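Local coordinates for protein endoglucanase A (Clostridium acetobutylicum, PDB 3IK2) that probably hydrolyses internal beta-1,4-glucosidic bonds of cellulose and related glucans, as a family 44 glycoside hydrolase built on a TIM-like barrel, at residues 194-202 with 235-244. Sequence-based numbering, arbitrary orientation.
Sequences DKTKCSEVL and FNSSPDWSSV. With ACT (acetate ion), chain J.
Asp240 receives the first backbone N-H groups of helix 198-215, those of Cys198 and Ser199, in a contact on the TIM-like barrel where a carboxylate from a neighbouring loop binds the start of a helix. This helix follows strand 174-177 and leads into strand 220-226; the loop carrying Asp240 comes after that next strand, so the contact ties two successive beta-alpha units together. Each carboxylate oxygen uses its syn lone pair: OD1 takes Cys198 N at 2.7 Å, with an N-H...O angle of 158°, and OD2 takes Ser199 N at 3.0 Å. Two bonds from the helix grip the carboxylate, and its negative charge probably suits the positive end of the helix dipole. Lys197 holds the N-cap position, but its aliphatic CB merely lies against Asp240; its own N-H turns to Glu200 OE1, 3.3 Å away. A type I turn from Ser238 to Trp241 presents the aspartate, and Pro239, whose ring restrains phi near -60°, fits the turn's second position while its CD packs on Lys195 CB. Beside these bonds, side chains pack mostly through carbon and sulfur. Val201 lays CG1 over the Phe235 ring in an off-centre CH-pi contact, 4.1 Å from the centroid, while Phe251 of helix 251-266 stacks on the same ring. Small enough for a tight corner, Cys198 turns SG away from its carbonyl carbon (chi1 -62°), which brings the sulfur obliquely to both Phe235 and Trp241. A water donates to both Thr196 O and Phe235 O, joining the two backbones, and another is a further donor to Asp240 OD2 at 2.8 Å.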
ATOM      1  N   ASP A 194     -26.165  -6.212  -6.265  1.00 10.46           N
ATOM      2  CA  ASP A 194     -26.625  -5.918  -4.919  1.00 11.83           C
ATOM      3  C   ASP A 194     -25.537  -5.379  -3.991  1.00 12.05           C
ATOM      4  O   ASP A 194     -24.363  -5.669  -4.146  1.00 11.89           O
ATOM      5  CB  ASP A 194     -27.232  -7.159  -4.271  1.00 12.23           C
ATOM      6  CG  ASP A 194     -28.464  -7.701  -5.020  1.00 14.35           C
ATOM      7  OD1 ASP A 194     -29.115  -6.999  -5.824  1.00 15.06           O
ATOM      8  OD2 ASP A 194     -28.784  -8.873  -4.775  1.00 17.71           O
ATOM      9  N   LYS A 195     -25.949  -4.607  -2.997  1.00 12.49           N
ATOM     10  CA  LYS A 195     -25.035  -4.195  -1.935  1.00 13.26           C
ATOM     11  C   LYS A 195     -24.362  -5.408  -1.275  1.00 12.10           C
ATOM     12  O   LYS A 195     -24.975  -6.452  -1.079  1.00 12.88           O
ATOM     13  CB  LYS A 195     -25.776  -3.304  -0.926  1.00 13.32           C
ATOM     14  CG  LYS A 195     -25.950  -1.847  -1.446  1.00 14.92           C
ATOM     15  CD  LYS A 195     -26.443  -0.893  -0.344  1.00 16.07           C
ATOM     16  CE  LYS A 195     -25.999   0.569  -0.613  1.00 21.21           C
ATOM     17  NZ  LYS A 195     -26.483   1.627   0.401  1.00 18.91           N
ATOM     18  N   THR A 196     -23.081  -5.282  -0.973  1.00 11.23           N
ATOM     19  CA  THR A 196     -22.342  -6.338  -0.297  1.00  9.58           C
ATOM     20  C   THR A 196     -22.653  -6.329   1.203  1.00  9.92           C
ATOM     21  O   THR A 196     -22.555  -5.316   1.863  1.00  9.86           O
ATOM     22  CB  THR A 196     -20.826  -6.152  -0.496  1.00  9.89           C
ATOM     23  OG1 THR A 196     -20.558  -5.846  -1.882  1.00  9.03           O
ATOM     24  CG2 THR A 196     -20.067  -7.380  -0.027  1.00  6.75           C
ATOM     25  N   LYS A 197     -23.025  -7.475   1.739  1.00 10.20           N
ATOM     26  CA  LYS A 197     -23.329  -7.562   3.144  1.00 10.29           C
ATOM     27  C   LYS A 197     -22.044  -7.732   3.950  1.00  9.91           C
ATOM     28  O   LYS A 197     -21.038  -8.246   3.450  1.00  8.85           O
ATOM     29  CB  LYS A 197     -24.268  -8.728   3.403  1.00 10.01           C
ATOM     30  CG  LYS A 197     -25.690  -8.491   2.956  1.00 13.32           C
ATOM     31  CD  LYS A 197     -26.490  -9.769   3.250  1.00 21.21           C
ATOM     32  CE  LYS A 197     -27.973  -9.585   3.065  1.00 24.04           C
ATOM     33  NZ  LYS A 197     -28.283  -9.407   1.623  1.00 27.79           N
ATOM     34  N   CYS A 198     -22.087  -7.250   5.192  1.00 10.03           N
ATOM     35  CA  CYS A 198     -21.023  -7.490   6.154  1.00 10.82           C
ATOM     36  C   CYS A 198     -20.820  -8.985   6.299  1.00 10.31           C
ATOM     37  O   CYS A 198     -19.697  -9.467   6.239  1.00 10.44           O
ATOM     38  CB  CYS A 198     -21.361  -6.859   7.518  1.00 10.11           C
ATOM     39  SG  CYS A 198     -21.524  -5.107   7.418  1.00 12.24           S
ATOM     40  N   SER A 199     -21.911  -9.726   6.445  1.00 10.82           N
ATOM     41  CA  SER A 199     -21.813 -11.199   6.552  1.00 10.76           C
ATOM     42  C   SER A 199     -21.253 -11.857   5.266  1.00 10.71           C
ATOM     43  O   SER A 199     -20.506 -12.850   5.340  1.00 10.36           O
ATOM     44  CB  SER A 199     -23.177 -11.803   6.887  1.00 10.86           C
ATOM     45  OG  SER A 199     -24.036 -11.690   5.770  1.00 11.40           O
ATOM     46  N   GLU A 200     -21.611 -11.301   4.107  1.00  9.52           N
ATOM     47  CA  GLU A 200     -21.101 -11.791   2.833  1.00  9.85           C
ATOM     48  C   GLU A 200     -19.573 -11.609   2.712  1.00  8.98           C
ATOM     49  O   GLU A 200     -18.845 -12.563   2.418  1.00  7.99           O
ATOM     50  CB  GLU A 200     -21.832 -11.119   1.663  1.00  9.17           C
ATOM     51  CG  GLU A 200     -21.152 -11.361   0.305  1.00 10.28           C
ATOM     52  CD  GLU A 200     -21.811 -10.604  -0.860  1.00 10.88           C
ATOM     53  OE1 GLU A 200     -22.688  -9.753  -0.612  1.00 11.42           O
ATOM     54  OE2 GLU A 200     -21.432 -10.859  -2.022  1.00 13.90           O
ATOM     55  N   VAL A 201     -19.091 -10.393   2.964  1.00  9.01           N
ATOM     56  CA  VAL A 201     -17.642 -10.135   2.903  1.00  8.55           C
ATOM     57  C   VAL A 201     -16.825 -11.031   3.862  1.00  8.83           C
ATOM     58  O   VAL A 201     -15.773 -11.573   3.482  1.00  8.76           O
ATOM     59  CB  VAL A 201     -17.270  -8.629   3.086  1.00  7.48           C
ATOM     60  CG1 VAL A 201     -17.385  -8.180   4.503  1.00  5.25           C
ATOM     61  CG2 VAL A 201     -15.842  -8.370   2.591  1.00  8.01           C
ATOM     62  N   LEU A 202     -17.306 -11.151   5.098  1.00  8.90           N
ATOM     63  CA  LEU A 202     -16.697 -12.002   6.110  1.00  9.31           C
ATOM     64  C   LEU A 202     -16.583 -13.451   5.589  1.00  9.31           C
ATOM     65  O   LEU A 202     -15.527 -14.062   5.656  1.00  8.30           O
ATOM     66  CB  LEU A 202     -17.550 -11.960   7.390  1.00  8.71           C
ATOM     67  CG  LEU A 202     -17.212 -12.933   8.519  1.00  9.80           C
ATOM     68  CD1 LEU A 202     -15.770 -12.713   9.049  1.00  9.53           C
ATOM     69  CD2 LEU A 202     -18.245 -12.853   9.659  1.00  9.22           C
ATOM     70  N   PHE A 235     -19.041  -0.297   6.550  1.00  8.12           N
ATOM     71  CA  PHE A 235     -18.949  -1.062   5.287  1.00  7.05           C
ATOM     72  C   PHE A 235     -19.772  -0.419   4.168  1.00  7.57           C
ATOM     73  O   PHE A 235     -20.512  -1.101   3.432  1.00  6.16           O
ATOM     74  CB  PHE A 235     -19.275  -2.544   5.504  1.00  7.18           C
ATOM     75  CG  PHE A 235     -18.735  -3.465   4.414  1.00  5.40           C
ATOM     76  CD1 PHE A 235     -17.406  -3.371   3.983  1.00  3.37           C
ATOM     77  CD2 PHE A 235     -19.560  -4.411   3.824  1.00  4.22           C
ATOM     78  CE1 PHE A 235     -16.894  -4.238   2.990  1.00  3.37           C
ATOM     79  CE2 PHE A 235     -19.069  -5.267   2.814  1.00  2.91           C
ATOM     80  CZ  PHE A 235     -17.742  -5.171   2.394  1.00  3.19           C
ATOM     81  N   ASN A 236     -19.618   0.911   4.049  1.00  8.52           N
ATOM     82  CA  ASN A 236     -20.274   1.731   3.016  1.00  9.16           C
ATOM     83  C   ASN A 236     -21.821   1.626   3.089  1.00 10.06           C
ATOM     84  O   ASN A 236     -22.493   1.234   2.112  1.00  9.56           O
ATOM     85  CB  ASN A 236     -19.737   1.330   1.626  1.00  9.40           C
ATOM     86  CG  ASN A 236     -20.029   2.370   0.546  1.00 11.55           C
ATOM     87  OD1 ASN A 236     -20.129   3.557   0.829  1.00 13.38           O
ATOM     88  ND2 ASN A 236     -20.135   1.924  -0.703  1.00 13.06           N
ATOM     89  N   SER A 237     -22.366   1.955   4.262  1.00 10.63           N
ATOM     90  CA  SER A 237     -23.791   1.805   4.569  1.00 11.81           C
ATOM     91  C   SER A 237     -24.347   0.433   4.162  1.00 11.99           C
ATOM     92  O   SER A 237     -25.341   0.313   3.447  1.00 11.60           O
ATOM     93  CB  SER A 237     -24.625   2.933   3.959  1.00 12.39           C
ATOM     94  OG  SER A 237     -23.893   4.130   3.949  1.00 13.25           O
ATOM     95  N   SER A 238     -23.677  -0.608   4.634  1.00 12.09           N
ATOM     96  CA  SER A 238     -24.100  -1.963   4.364  1.00 11.79           C
ATOM     97  C   SER A 238     -25.500  -2.195   4.941  1.00 11.72           C
ATOM     98  O   SER A 238     -25.772  -1.781   6.078  1.00 12.23           O
ATOM     99  CB  SER A 238     -23.083  -2.929   4.955  1.00 11.74           C
ATOM    100  OG  SER A 238     -23.346  -4.249   4.536  1.00 13.83           O
ATOM    101  N   PRO A 239     -26.407  -2.833   4.155  1.00 11.59           N
ATOM    102  CA  PRO A 239     -27.764  -3.070   4.644  1.00 11.08           C
ATOM    103  C   PRO A 239     -27.828  -3.882   5.945  1.00 11.38           C
ATOM    104  O   PRO A 239     -28.751  -3.670   6.726  1.00 11.56           O
ATOM    105  CB  PRO A 239     -28.447  -3.816   3.476  1.00 11.71           C
ATOM    106  CG  PRO A 239     -27.312  -4.291   2.588  1.00 12.39           C
ATOM    107  CD  PRO A 239     -26.230  -3.296   2.763  1.00 10.88           C
ATOM    108  N   ASP A 240     -26.877  -4.791   6.186  1.00 10.47           N
ATOM    109  CA  ASP A 240     -26.894  -5.574   7.420  1.00 10.68           C
ATOM    110  C   ASP A 240     -26.044  -4.993   8.576  1.00 10.95           C
ATOM    111  O   ASP A 240     -25.981  -5.588   9.644  1.00 11.01           O
ATOM    112  CB  ASP A 240     -26.512  -7.040   7.153  1.00 10.83           C
ATOM    113  CG  ASP A 240     -25.037  -7.215   6.766  1.00  9.17           C
ATOM    114  OD1 ASP A 240     -24.467  -6.347   6.123  1.00 10.69           O
ATOM    115  OD2 ASP A 240     -24.451  -8.258   7.074  1.00 12.57           O
ATOM    116  N   TRP A 241     -25.417  -3.831   8.370  1.00 11.11           N
ATOM    117  CA  TRP A 241     -24.514  -3.285   9.393  1.00 11.77           C
ATOM    118  C   TRP A 241     -25.209  -3.042  10.753  1.00 12.26           C
ATOM    119  O   TRP A 241     -24.696  -3.460  11.792  1.00 11.89           O
ATOM    120  CB  TRP A 241     -23.733  -2.058   8.903  1.00 10.43           C
ATOM    121  CG  TRP A 241     -22.914  -1.442   9.993  1.00 10.94           C
ATOM    122  CD1 TRP A 241     -23.052  -0.169  10.515  1.00  9.30           C
ATOM    123  CD2 TRP A 241     -21.839  -2.060  10.727  1.00  8.57           C
ATOM    124  NE1 TRP A 241     -22.124   0.025  11.512  1.00  7.98           N
ATOM    125  CE2 TRP A 241     -21.366  -1.107  11.658  1.00  8.83           C
ATOM    126  CE3 TRP A 241     -21.235  -3.335  10.693  1.00 10.44           C
ATOM    127  CZ2 TRP A 241     -20.319  -1.380  12.553  1.00  8.31           C
ATOM    128  CZ3 TRP A 241     -20.208  -3.610  11.586  1.00  9.40           C
ATOM    129  CH2 TRP A 241     -19.756  -2.623  12.501  1.00 10.26           C
ATOM    130  N   SER A 242     -26.385  -2.413  10.728  1.00 13.10           N
ATOM    131  CA  SER A 242     -27.174  -2.178  11.950  1.00 14.62           C
ATOM    132  C   SER A 242     -27.390  -3.412  12.804  1.00 15.00           C
ATOM    133  O   SER A 242     -27.228  -3.366  14.010  1.00 15.39           O
ATOM    134  CB  SER A 242     -28.529  -1.547  11.619  1.00 14.56           C
ATOM    135  OG  SER A 242     -28.343  -0.140  11.523  1.00 17.04           O
ATOM    136  N   SER A 243     -27.747  -4.516  12.165  1.00 15.63           N
ATOM    137  CA  SER A 243     -27.969  -5.768  12.877  1.00 15.64           C
ATOM    138  C   SER A 243     -26.712  -6.538  13.329  1.00 15.12           C
ATOM    139  O   SER A 243     -26.813  -7.463  14.150  1.00 16.51           O
ATOM    140  CB  SER A 243     -28.868  -6.669  12.040  1.00 15.67           C
ATOM    141  OG  SER A 243     -28.228  -7.044  10.846  1.00 17.22           O
ATOM    142  N   VAL A 244     -25.536  -6.209  12.806  1.00 13.44           N
ATOM    143  CA  VAL A 244     -24.339  -6.927  13.233  1.00 12.34           C
ATOM    144  C   VAL A 244     -23.413  -6.009  14.054  1.00 12.80           C
ATOM    145  O   VAL A 244     -22.417  -6.459  14.608  1.00 13.21           O
ATOM    146  CB  VAL A 244     -23.556  -7.633  12.037  1.00 11.93           C
ATOM    147  CG1 VAL A 244     -24.495  -8.492  11.212  1.00 11.82           C
ATOM    148  CG2 VAL A 244     -22.831  -6.625  11.146  1.00 11.30           C
TER
HETATM  149  C   ACT J 521     -29.389  -4.193  -2.725  1.00 42.88           C
HETATM  150  O   ACT J 521     -28.272  -3.809  -3.100  1.00 43.03           O
HETATM  151  OXT ACT J 521     -30.322  -3.819  -3.469  1.00 43.47           O
HETATM  152  CH3 ACT J 521     -29.575  -5.035  -1.490  1.00 42.64           C
HETATM  153  O   HOH W   1     -24.177   3.081   0.179  1.00 39.56           O
HETATM  154  O   HOH W   2     -22.083  -2.505   1.377  1.00 16.79           O
HETATM  155  O   HOH W   3     -25.822 -10.347   8.295  1.00 24.98           O